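Side-chain contacts in WYL1 (Ruminococcus sp., PDB 6OAW), which is a WYL-domain accessory protein of a Type VI-D CRISPR-Cas system and probably modulates the activity of its effector: residues B[91-94]-B[95-99]; B[70-73]-B[74-77]; B[176-179]-B[180-184]. All coordinates share one frame; numbering follows the deposited sequence.

Interaction 1: B[91-94]-B[95-99]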
ATOM      1  N   VAL B  91     -18.628 -11.120  -5.378  1.00 44.07           N
ATOM      2  CA  VAL B  91     -19.688 -10.257  -5.975  1.00 44.62           C
ATOM      3  C   VAL B  91     -20.945 -10.320  -5.102  1.00 45.28           C
ATOM      4  O   VAL B  91     -21.570  -9.284  -4.958  1.00 45.34           O
ATOM      5  CB  VAL B  91     -19.984 -10.618  -7.445  1.00 45.30           C
ATOM      6  CG1 VAL B  91     -20.844  -9.555  -8.097  1.00 45.18           C
ATOM      7  CG2 VAL B  91     -18.722 -10.812  -8.274  1.00 45.27           C
ATOM      8  N   GLU B  92     -21.288 -11.471  -4.521  1.00 46.00           N
ATOM      9  CA  GLU B  92     -22.460 -11.619  -3.618  1.00 47.87           C
ATOM     10  C   GLU B  92     -22.554 -10.438  -2.628  1.00 46.05           C
ATOM     11  O   GLU B  92     -23.609  -9.807  -2.557  1.00 44.68           O
ATOM     12  CB  GLU B  92     -22.385 -12.951  -2.888  1.00 52.00           C
ATOM     13  CG  GLU B  92     -23.496 -13.151  -1.870  1.00 55.76           C
ATOM     14  CD  GLU B  92     -24.655 -13.965  -2.352  1.00 60.48           C
ATOM     15  OE1 GLU B  92     -25.706 -13.352  -2.694  1.00 64.15           O
ATOM     16  OE2 GLU B  92     -24.501 -15.210  -2.376  1.00 66.38           O
ATOM     17  N   TRP B  93     -21.491 -10.132  -1.890  1.00 44.49           N
ATOM     18  CA  TRP B  93     -21.546  -9.055  -0.876  1.00 42.80           C
ATOM     19  C   TRP B  93     -21.872  -7.732  -1.567  1.00 42.51           C
ATOM     20  O   TRP B  93     -22.513  -6.882  -0.915  1.00 39.73           O
ATOM     21  CB  TRP B  93     -20.276  -8.963  -0.024  1.00 41.04           C
ATOM     22  CG  TRP B  93     -19.073  -8.424  -0.726  1.00 41.07           C
ATOM     23  CD1 TRP B  93     -18.112  -9.158  -1.364  1.00 42.20           C
ATOM     24  CD2 TRP B  93     -18.624  -7.057  -0.764  1.00 41.57           C
ATOM     25  NE1 TRP B  93     -17.138  -8.332  -1.854  1.00 42.37           N
ATOM     26  CE2 TRP B  93     -17.415  -7.041  -1.489  1.00 41.02           C
ATOM     27  CE3 TRP B  93     -19.108  -5.845  -0.245  1.00 41.78           C
ATOM     28  CZ2 TRP B  93     -16.705  -5.863  -1.723  1.00 42.08           C
ATOM     29  CZ3 TRP B  93     -18.419  -4.673  -0.491  1.00 41.57           C
ATOM     30  CH2 TRP B  93     -17.231  -4.682  -1.226  1.00 41.52           C
ATOM     31  N   GLN B  94     -21.385  -7.534  -2.793  1.00 42.87           N
ATOM     32  CA  GLN B  94     -21.516  -6.229  -3.487  1.00 43.18           C
ATOM     33  C   GLN B  94     -22.964  -6.076  -3.939  1.00 45.02           C
ATOM     34  O   GLN B  94     -23.443  -4.957  -3.910  1.00 45.70           O
ATOM     35  CB  GLN B  94     -20.542  -6.074  -4.650  1.00 43.16           C
ATOM     36  CG  GLN B  94     -19.109  -6.169  -4.195  1.00 42.51           C
ATOM     37  CD  GLN B  94     -18.144  -5.875  -5.300  1.00 43.70           C
ATOM     38  OE1 GLN B  94     -18.113  -4.760  -5.812  1.00 45.46           O
ATOM     39  NE2 GLN B  94     -17.306  -6.856  -5.615  1.00 42.46           N
ATOM     40  N   ILE B  95     -23.652  -7.176  -4.236  1.00 45.82           N
ATOM     41  CA  ILE B  95     -25.108  -7.165  -4.551  1.00 46.75           C
ATOM     42  C   ILE B  95     -25.878  -6.904  -3.257  1.00 46.95           C
ATOM     43  O   ILE B  95     -26.721  -6.012  -3.268  1.00 46.73           O
ATOM     44  CB  ILE B  95     -25.553  -8.458  -5.247  1.00 46.95           C
ATOM     45  CG1 ILE B  95     -24.776  -8.657  -6.548  1.00 47.68           C
ATOM     46  CG2 ILE B  95     -27.059  -8.485  -5.462  1.00 46.44           C
ATOM     47  CD1 ILE B  95     -24.868  -7.513  -7.536  1.00 47.99           C
ATOM     48  N   GLU B  96     -25.557  -7.602  -2.175  1.00 47.36           N
ATOM     49  CA  GLU B  96     -26.271  -7.477  -0.878  1.00 49.25           C
ATOM     50  C   GLU B  96     -26.051  -6.095  -0.243  1.00 48.84           C
ATOM     51  O   GLU B  96     -26.910  -5.669   0.527  1.00 50.32           O
ATOM     52  CB  GLU B  96     -25.881  -8.644   0.017  1.00 52.58           C
ATOM     53  CG  GLU B  96     -26.555  -9.927  -0.460  1.00 58.44           C
ATOM     54  CD  GLU B  96     -26.048 -11.216   0.130  1.00 62.41           C
ATOM     55  OE1 GLU B  96     -25.020 -11.174   0.849  1.00 67.68           O
ATOM     56  OE2 GLU B  96     -26.680 -12.251  -0.142  1.00 68.34           O
ATOM     57  N   GLU B  97     -24.966  -5.406  -0.577  1.00 45.08           N
ATOM     58  CA  GLU B  97     -24.653  -4.061  -0.056  1.00 44.77           C
ATOM     59  C   GLU B  97     -25.609  -3.022  -0.660  1.00 42.75           C
ATOM     60  O   GLU B  97     -25.758  -1.966  -0.086  1.00 41.70           O
ATOM     61  CB  GLU B  97     -23.201  -3.716  -0.400  1.00 46.22           C
ATOM     62  CG  GLU B  97     -22.741  -2.385   0.135  1.00 47.66           C
ATOM     63  CD  GLU B  97     -21.291  -2.072  -0.205  1.00 50.52           C
ATOM     64  OE1 GLU B  97     -20.929  -2.139  -1.389  1.00 51.98           O
ATOM     65  OE2 GLU B  97     -20.525  -1.769   0.719  1.00 54.68           O
ATOM     66  N   ILE B  98     -26.218  -3.287  -1.809  1.00 42.71           N
ATOM     67  CA  ILE B  98     -27.141  -2.312  -2.455  1.00 42.62           C
ATOM     68  C   ILE B  98     -28.220  -1.881  -1.441  1.00 41.81           C
ATOM     69  O   ILE B  98     -28.859  -2.734  -0.813  1.00 41.18           O
ATOM     70  CB  ILE B  98     -27.737  -2.902  -3.733  1.00 43.30           C
ATOM     71  CG1 ILE B  98     -26.645  -3.200  -4.760  1.00 43.17           C
ATOM     72  CG2 ILE B  98     -28.831  -1.977  -4.292  1.00 42.87           C
ATOM     73  CD1 ILE B  98     -27.153  -3.999  -5.958  1.00 44.57           C
ATOM     74  N   ASP B  99     -28.405  -0.581  -1.286  1.00 41.83           N
ATOM     75  CA  ASP B  99     -29.434   0.025  -0.401  1.00 42.19           C
ATOM     76  C   ASP B  99     -30.718  -0.829  -0.413  1.00 43.15           C
ATOM     77  O   ASP B  99     -31.468  -0.883  -1.425  1.00 41.71           O
ATOM     78  CB  ASP B  99     -29.621   1.481  -0.821  1.00 43.15           C
ATOM     79  CG  ASP B  99     -30.742   2.196  -0.102  1.00 44.20           C
ATOM     80  OD1 ASP B  99     -31.265   1.595   0.864  1.00 43.16           O
ATOM     81  OD2 ASP B  99     -31.128   3.305  -0.580  1.00 46.48           O
TER

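Interaction 2: B[70-73]-B[74-77]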
ATOM      1  N   SER B  70     -17.892 -13.182   1.952  1.00 45.21           N
ATOM      2  CA  SER B  70     -18.813 -12.698   0.903  1.00 45.35           C
ATOM      3  C   SER B  70     -20.155 -13.420   1.060  1.00 48.23           C
ATOM      4  O   SER B  70     -21.183 -12.753   1.119  1.00 52.42           O
ATOM      5  CB  SER B  70     -18.228 -12.867  -0.461  1.00 44.96           C
ATOM      6  OG  SER B  70     -19.112 -12.348  -1.450  1.00 44.45           O
ATOM      7  N   LEU B  71     -20.148 -14.741   1.163  1.00 50.07           N
ATOM      8  CA  LEU B  71     -21.381 -15.570   1.189  1.00 52.72           C
ATOM      9  C   LEU B  71     -22.232 -15.183   2.406  1.00 54.02           C
ATOM     10  O   LEU B  71     -23.457 -15.187   2.290  1.00 56.53           O
ATOM     11  CB  LEU B  71     -20.998 -17.057   1.236  1.00 53.64           C
ATOM     12  CG  LEU B  71     -22.167 -18.032   1.362  1.00 56.14           C
ATOM     13  CD1 LEU B  71     -22.974 -18.061   0.060  1.00 56.99           C
ATOM     14  CD2 LEU B  71     -21.697 -19.423   1.749  1.00 57.57           C
ATOM     15  N   LYS B  72     -21.607 -14.882   3.537  1.00 54.14           N
ATOM     16  CA  LYS B  72     -22.315 -14.704   4.826  1.00 55.87           C
ATOM     17  C   LYS B  72     -22.432 -13.210   5.160  1.00 53.98           C
ATOM     18  O   LYS B  72     -22.775 -12.902   6.304  1.00 52.38           O
ATOM     19  CB  LYS B  72     -21.572 -15.493   5.909  1.00 58.33           C
ATOM     20  CG  LYS B  72     -21.529 -16.996   5.681  1.00 60.17           C
ATOM     21  CD  LYS B  72     -22.839 -17.652   5.993  1.00 62.40           C
ATOM     22  CE  LYS B  72     -22.791 -19.161   5.902  1.00 64.77           C
ATOM     23  NZ  LYS B  72     -24.153 -19.738   5.800  1.00 66.38           N
ATOM     24  N   TYR B  73     -22.190 -12.321   4.198  1.00 53.13           N
ATOM     25  CA  TYR B  73     -22.172 -10.852   4.418  1.00 55.58           C
ATOM     26  C   TYR B  73     -23.468 -10.372   5.079  1.00 57.72           C
ATOM     27  O   TYR B  73     -23.399  -9.530   5.991  1.00 58.81           O
ATOM     28  CB  TYR B  73     -21.936 -10.105   3.106  1.00 55.74           C
ATOM     29  CG  TYR B  73     -22.003  -8.603   3.206  1.00 53.60           C
ATOM     30  CD1 TYR B  73     -20.994  -7.891   3.820  1.00 53.62           C
ATOM     31  CD2 TYR B  73     -23.052  -7.890   2.655  1.00 54.81           C
ATOM     32  CE1 TYR B  73     -21.029  -6.508   3.884  1.00 55.45           C
ATOM     33  CE2 TYR B  73     -23.110  -6.503   2.716  1.00 54.35           C
ATOM     34  CZ  TYR B  73     -22.080  -5.812   3.319  1.00 53.06           C
ATOM     35  OH  TYR B  73     -22.097  -4.454   3.389  1.00 59.00           O
ATOM     36  N   LYS B  74     -24.620 -10.889   4.666  1.00 63.05           N
ATOM     37  CA  LYS B  74     -25.941 -10.469   5.220  1.00 68.31           C
ATOM     38  C   LYS B  74     -26.552 -11.634   6.016  1.00 69.65           C
ATOM     39  O   LYS B  74     -27.781 -11.679   6.188  1.00 74.49           O
ATOM     40  CB  LYS B  74     -26.869  -9.996   4.090  1.00 71.12           C
ATOM     41  CG  LYS B  74     -27.639  -8.703   4.371  1.00 76.05           C
ATOM     42  CD  LYS B  74     -26.770  -7.495   4.738  1.00 76.21           C
ATOM     43  CE  LYS B  74     -27.518  -6.172   4.755  1.00 77.76           C
ATOM     44  NZ  LYS B  74     -26.595  -5.011   4.742  1.00 74.54           N
ATOM     45  N   SER B  75     -25.732 -12.559   6.481  1.00 65.87           N
ATOM     46  CA  SER B  75     -26.167 -13.723   7.281  1.00 67.44           C
ATOM     47  C   SER B  75     -26.542 -13.266   8.699  1.00 67.14           C
ATOM     48  O   SER B  75     -26.044 -12.208   9.159  1.00 67.35           O
ATOM     49  CB  SER B  75     -25.087 -14.778   7.255  1.00 68.14           C
ATOM     50  OG  SER B  75     -25.086 -15.546   8.440  1.00 71.06           O
ATOM     51  N   ASP B  76     -27.386 -14.050   9.369  1.00 66.54           N
ATOM     52  CA  ASP B  76     -27.790 -13.849  10.786  1.00 68.67           C
ATOM     53  C   ASP B  76     -26.550 -13.890  11.681  1.00 69.43           C
ATOM     54  O   ASP B  76     -26.577 -13.245  12.744  1.00 71.35           O
ATOM     55  CB  ASP B  76     -28.809 -14.904  11.231  1.00 71.66           C
ATOM     56  CG  ASP B  76     -30.242 -14.513  10.900  1.00 71.79           C
ATOM     57  OD1 ASP B  76     -30.420 -13.622  10.046  1.00 70.91           O
ATOM     58  OD2 ASP B  76     -31.165 -15.074  11.520  1.00 74.76           O
ATOM     59  N   ASP B  77     -25.525 -14.636  11.266  1.00 66.84           N
ATOM     60  CA  ASP B  77     -24.310 -14.887  12.077  1.00 67.71           C
ATOM     61  C   ASP B  77     -23.103 -14.225  11.378  1.00 64.37           C
ATOM     62  O   ASP B  77     -21.985 -14.775  11.461  1.00 64.99           O
ATOM     63  CB  ASP B  77     -24.190 -16.388  12.402  1.00 69.42           C
ATOM     64  CG  ASP B  77     -23.962 -17.278  11.191  1.00 68.45           C
ATOM     65  OD1 ASP B  77     -23.988 -16.750  10.084  1.00 66.20           O
ATOM     66  OD2 ASP B  77     -23.736 -18.486  11.369  1.00 71.01           O
TER

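Interaction 3: B[176-179]-B[180-184]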
ATOM      1  N   SER B 176      -3.554  -4.630   1.923  1.00 39.58           N
ATOM      2  CA  SER B 176      -2.496  -4.296   2.921  1.00 40.07           C
ATOM      3  C   SER B 176      -2.005  -5.579   3.616  1.00 38.95           C
ATOM      4  O   SER B 176      -2.751  -6.587   3.625  1.00 37.90           O
ATOM      5  CB  SER B 176      -3.026  -3.299   3.910  1.00 40.27           C
ATOM      6  OG  SER B 176      -3.916  -3.940   4.813  1.00 39.96           O
ATOM      7  N   ASP B 177      -0.817  -5.542   4.223  1.00 39.44           N
ATOM      8  CA  ASP B 177      -0.271  -6.682   4.995  1.00 39.38           C
ATOM      9  C   ASP B 177      -1.315  -7.173   6.005  1.00 38.50           C
ATOM     10  O   ASP B 177      -1.579  -8.387   6.014  1.00 39.47           O
ATOM     11  CB  ASP B 177       1.085  -6.325   5.637  1.00 40.49           C
ATOM     12  CG  ASP B 177       2.201  -6.086   4.617  1.00 42.03           C
ATOM     13  OD1 ASP B 177       1.956  -6.273   3.413  1.00 43.57           O
ATOM     14  OD2 ASP B 177       3.315  -5.685   5.019  1.00 45.88           O
ATOM     15  N   CYS B 178      -1.921  -6.281   6.795  1.00 38.27           N
ATOM     16  CA  CYS B 178      -2.856  -6.659   7.879  1.00 37.99           C
ATOM     17  C   CYS B 178      -4.124  -7.260   7.278  1.00 37.91           C
ATOM     18  O   CYS B 178      -4.677  -8.216   7.899  1.00 39.35           O
ATOM     19  CB  CYS B 178      -3.135  -5.523   8.864  1.00 38.90           C
ATOM     20  SG  CYS B 178      -4.162  -4.147   8.270  1.00 41.79           S
ATOM     21  N   GLU B 179      -4.570  -6.777   6.118  1.00 38.49           N
ATOM     22  CA  GLU B 179      -5.760  -7.380   5.467  1.00 39.05           C
ATOM     23  C   GLU B 179      -5.413  -8.798   5.026  1.00 38.23           C
ATOM     24  O   GLU B 179      -6.197  -9.691   5.322  1.00 38.09           O
ATOM     25  CB  GLU B 179      -6.274  -6.529   4.306  1.00 39.85           C
ATOM     26  CG  GLU B 179      -7.151  -5.367   4.760  1.00 40.67           C
ATOM     27  CD  GLU B 179      -7.325  -4.292   3.695  1.00 42.23           C
ATOM     28  OE1 GLU B 179      -6.409  -4.102   2.844  1.00 43.06           O
ATOM     29  OE2 GLU B 179      -8.402  -3.675   3.680  1.00 45.55           O
ATOM     30  N   ARG B 180      -4.269  -8.998   4.374  1.00 38.55           N
ATOM     31  CA  ARG B 180      -3.907 -10.342   3.859  1.00 40.26           C
ATOM     32  C   ARG B 180      -3.804 -11.299   5.041  1.00 41.18           C
ATOM     33  O   ARG B 180      -4.283 -12.432   4.913  1.00 43.57           O
ATOM     34  CB  ARG B 180      -2.626 -10.317   3.022  1.00 40.49           C
ATOM     35  CG  ARG B 180      -2.790  -9.506   1.746  1.00 39.08           C
ATOM     36  CD  ARG B 180      -1.657  -9.640   0.767  1.00 39.70           C
ATOM     37  NE  ARG B 180      -0.347  -9.718   1.392  1.00 40.61           N
ATOM     38  CZ  ARG B 180       0.421  -8.688   1.757  1.00 39.96           C
ATOM     39  NH1 ARG B 180       0.016  -7.438   1.593  1.00 39.44           N
ATOM     40  NH2 ARG B 180       1.588  -8.929   2.328  1.00 38.59           N
ATOM     41  N   GLU B 181      -3.274 -10.816   6.159  1.00 39.67           N
ATOM     42  CA  GLU B 181      -3.062 -11.644   7.369  1.00 40.35           C
ATOM     43  C   GLU B 181      -4.416 -12.101   7.933  1.00 40.03           C
ATOM     44  O   GLU B 181      -4.503 -13.241   8.424  1.00 38.87           O
ATOM     45  CB  GLU B 181      -2.225 -10.860   8.382  1.00 39.60           C
ATOM     46  CG  GLU B 181      -1.719 -11.733   9.503  1.00 41.02           C
ATOM     47  CD  GLU B 181      -1.199 -10.972  10.707  1.00 40.98           C
ATOM     48  OE1 GLU B 181      -1.976 -10.154  11.300  1.00 39.76           O
ATOM     49  OE2 GLU B 181      -0.018 -11.177  11.013  1.00 42.04           O
ATOM     50  N   ARG B 182      -5.457 -11.276   7.826  1.00 40.26           N
ATOM     51  CA  ARG B 182      -6.784 -11.628   8.407  1.00 41.29           C
ATOM     52  C   ARG B 182      -7.442 -12.701   7.546  1.00 42.07           C
ATOM     53  O   ARG B 182      -8.126 -13.542   8.103  1.00 43.92           O
ATOM     54  CB  ARG B 182      -7.677 -10.401   8.587  1.00 41.18           C
ATOM     55  CG  ARG B 182      -7.080  -9.355   9.512  1.00 42.10           C
ATOM     56  CD  ARG B 182      -8.152  -8.546  10.204  1.00 43.36           C
ATOM     57  NE  ARG B 182      -8.760  -7.561   9.319  1.00 45.53           N
ATOM     58  CZ  ARG B 182      -8.187  -6.414   8.947  1.00 44.89           C
ATOM     59  NH1 ARG B 182      -6.979  -6.108   9.369  1.00 43.71           N
ATOM     60  NH2 ARG B 182      -8.813  -5.587   8.134  1.00 45.76           N
ATOM     61  N   LEU B 183      -7.219 -12.701   6.237  1.00 42.90           N
ATOM     62  CA  LEU B 183      -7.680 -13.806   5.363  1.00 44.29           C
ATOM     63  C   LEU B 183      -6.948 -15.100   5.744  1.00 44.83           C
ATOM     64  O   LEU B 183      -7.624 -16.138   5.891  1.00 47.22           O
ATOM     65  CB  LEU B 183      -7.434 -13.445   3.895  1.00 44.53           C
ATOM     66  CG  LEU B 183      -8.378 -12.400   3.320  1.00 44.38           C
ATOM     67  CD1 LEU B 183      -7.968 -12.027   1.901  1.00 44.36           C
ATOM     68  CD2 LEU B 183      -9.820 -12.901   3.353  1.00 46.47           C
ATOM     69  N   ILE B 184      -5.636 -15.048   5.940  1.00 43.29           N
ATOM     70  CA  ILE B 184      -4.825 -16.273   6.220  1.00 44.98           C
ATOM     71  C   ILE B 184      -5.229 -16.864   7.571  1.00 45.82           C
ATOM     72  O   ILE B 184      -5.220 -18.089   7.677  1.00 49.11           O
ATOM     73  CB  ILE B 184      -3.321 -15.958   6.193  1.00 43.82           C
ATOM     74  CG1 ILE B 184      -2.883 -15.416   4.834  1.00 44.52           C
ATOM     75  CG2 ILE B 184      -2.492 -17.158   6.623  1.00 45.83           C
ATOM     76  CD1 ILE B 184      -1.460 -14.851   4.872  1.00 45.12           C
TER

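Interaction 1: B[91-94]-B[95-99]
Glu92 O takes two backbone N-H groups: Glu96 N at 3.0 Å, in a nearly straight bond (N-H...O 166°), and, weakly and more bent, Ile95 N. Ile95 N gives its better bond to Val91 O, and Glu97 N reaches Trp93 O at 2.9 Å. The carboxylates of Glu92 and Glu96, one turn apart, converge with their planes only 19° from parallel. Glu92 OE1 lies 2.9 Å from Glu96 OE2, two acceptors of like charge, and OE2 of Glu96 stands above the plane of the Glu92 carboxylate, not in it. A bend of Glu92 at chi2 brings its end back toward Glu96. Trp93 has its CG between the backbone N and the carbonyl carbon (chi1 72°), which folds the indole back over Gln94, whose CG sits 3.3 Å above the ring plane at its centre; NE1 of the indole is held by Leu87 O. Glu97 runs alongside the indole and brings OE2 to the ring edge, 3.8 Å from Trp93 CZ3. On the buried side Val91 and Ile95 meet loosely through their CG1 atoms against Tyr152. Glu96 OE1 is buried without a partner, so the close carboxylates probably repel one another, which may raise the pKa of one or cost the helix some stability.

Interaction 2: B[70-73]-B[74-77]
A type I beta turn from Lys72 to Ser75 carries the chain off the end of helix 55-71, Lys72 being the first residue to leave helical backbone angles. Its closing bond runs from Ser75 N to Lys72 O, 3.0 Å long and fairly straight at the hydrogen (158°). The donor stands well above the plane of the carbonyl, so it does not use a lone pair. The turn also brings the side chains of its two end residues together: Ser75 CB packs 3.8 Å from Lys72 CB and lies 3.1 Å from Lys72 O. A bend at chi2 (-76°) lays Lys72 CD 3.9 Å from Ser75 CB, an apolar touch by the middle of the chain rather than by the amine. That amine does not touch Asp77, and any attraction between the two charges is probably weak; OD2 of Asp77 has a long, weak ion pair with Lys80. Tyr73 and Lys74 occupy the two central positions. The Tyr73 phenol leaves the turn to pack on Trp93 and Glu96 of helix 92-96, while Tyr73 O is fixed by Asn78 ND2. Beyond the turn, Ser75 OG accepts from Asp77 N at 3.0 Å, which makes an ST turn, although the placing of this hydroxyl is less sure. The type I turn and the ST turn share Ser75, and together they lead the chain from helix 55-71 into the surface loop before helix 92-96.

Interaction 3: B[176-179]-B[180-184]
Arg180 opens the second turn of helix 177-184 with its N bonded to Ser176 O at 2.9 Å, while its side chain bends at chi3 (-38°) and turns back toward the start of the helix. There its guanidinium runs alongside Asp177, the two flat groups almost perpendicular (88°), and grips OD1 end-on: Arg180 NH1 and NH2 both lie 2.9 Å from Asp177 OD1. Both bonds are bent (N-H...O near 138°), as two nitrogens share one oxygen. NH1 meets the anti lone pair, whereas NH2 comes from above the carboxylate plane. Arg180 NE forms a further salt bridge with Asp39, and NH1 also reaches Leu175 O. A methionine in place of Arg180 would probably leave Asp177 and Asp39 without their shared positive partner. Glu181 N bonds to Asp177 O at 3.0 Å, and its carboxylate is met by Asn237. Arg182 N reaches Cys178 O at 3.2 Å; its CG lies against that same oxygen, its NH1 makes a weak bond to Cys178 SG, and one guanidinium face looks onto Glu179 CA. Gly83 O and Asn237 hold NE and NH1. Leu183 N closes a weak bond to Glu179 O. The helix begins at a capping box with Ser176 as N-cap: Glu179 N donates to Ser176 OG, and Glu179 OE1 takes Ser176 N at 3.0 Å, along with the serine hydroxyl. The acids of the first turn probably suit the helix dipole, and Arg180 probably offsets the charges of Asp177 and Asp39.

Interactions 1 and 2 adjoin, their centres about 11 Å apart: Ser70 OG at the end of helix 55-71 probably bonds Trp93 N, so the two hold helices 55-71 and 92-96 together from successive points of the chain. Interaction 3 stands apart near the middle of the molecule, about 20 Å or more from either by centres. Interaction 2 is a surface turn held by one backbone bond, an ST turn and aliphatic contacts; 1 and 3 are both partly buried, on short helices. Their charges differ: interaction 1 brings two like-charged carboxylates close together, whereas interaction 3 pairs acid with arginine and caps its helix. Only interaction 1 nears the second subunit, whose Lys117 packs on Glu97.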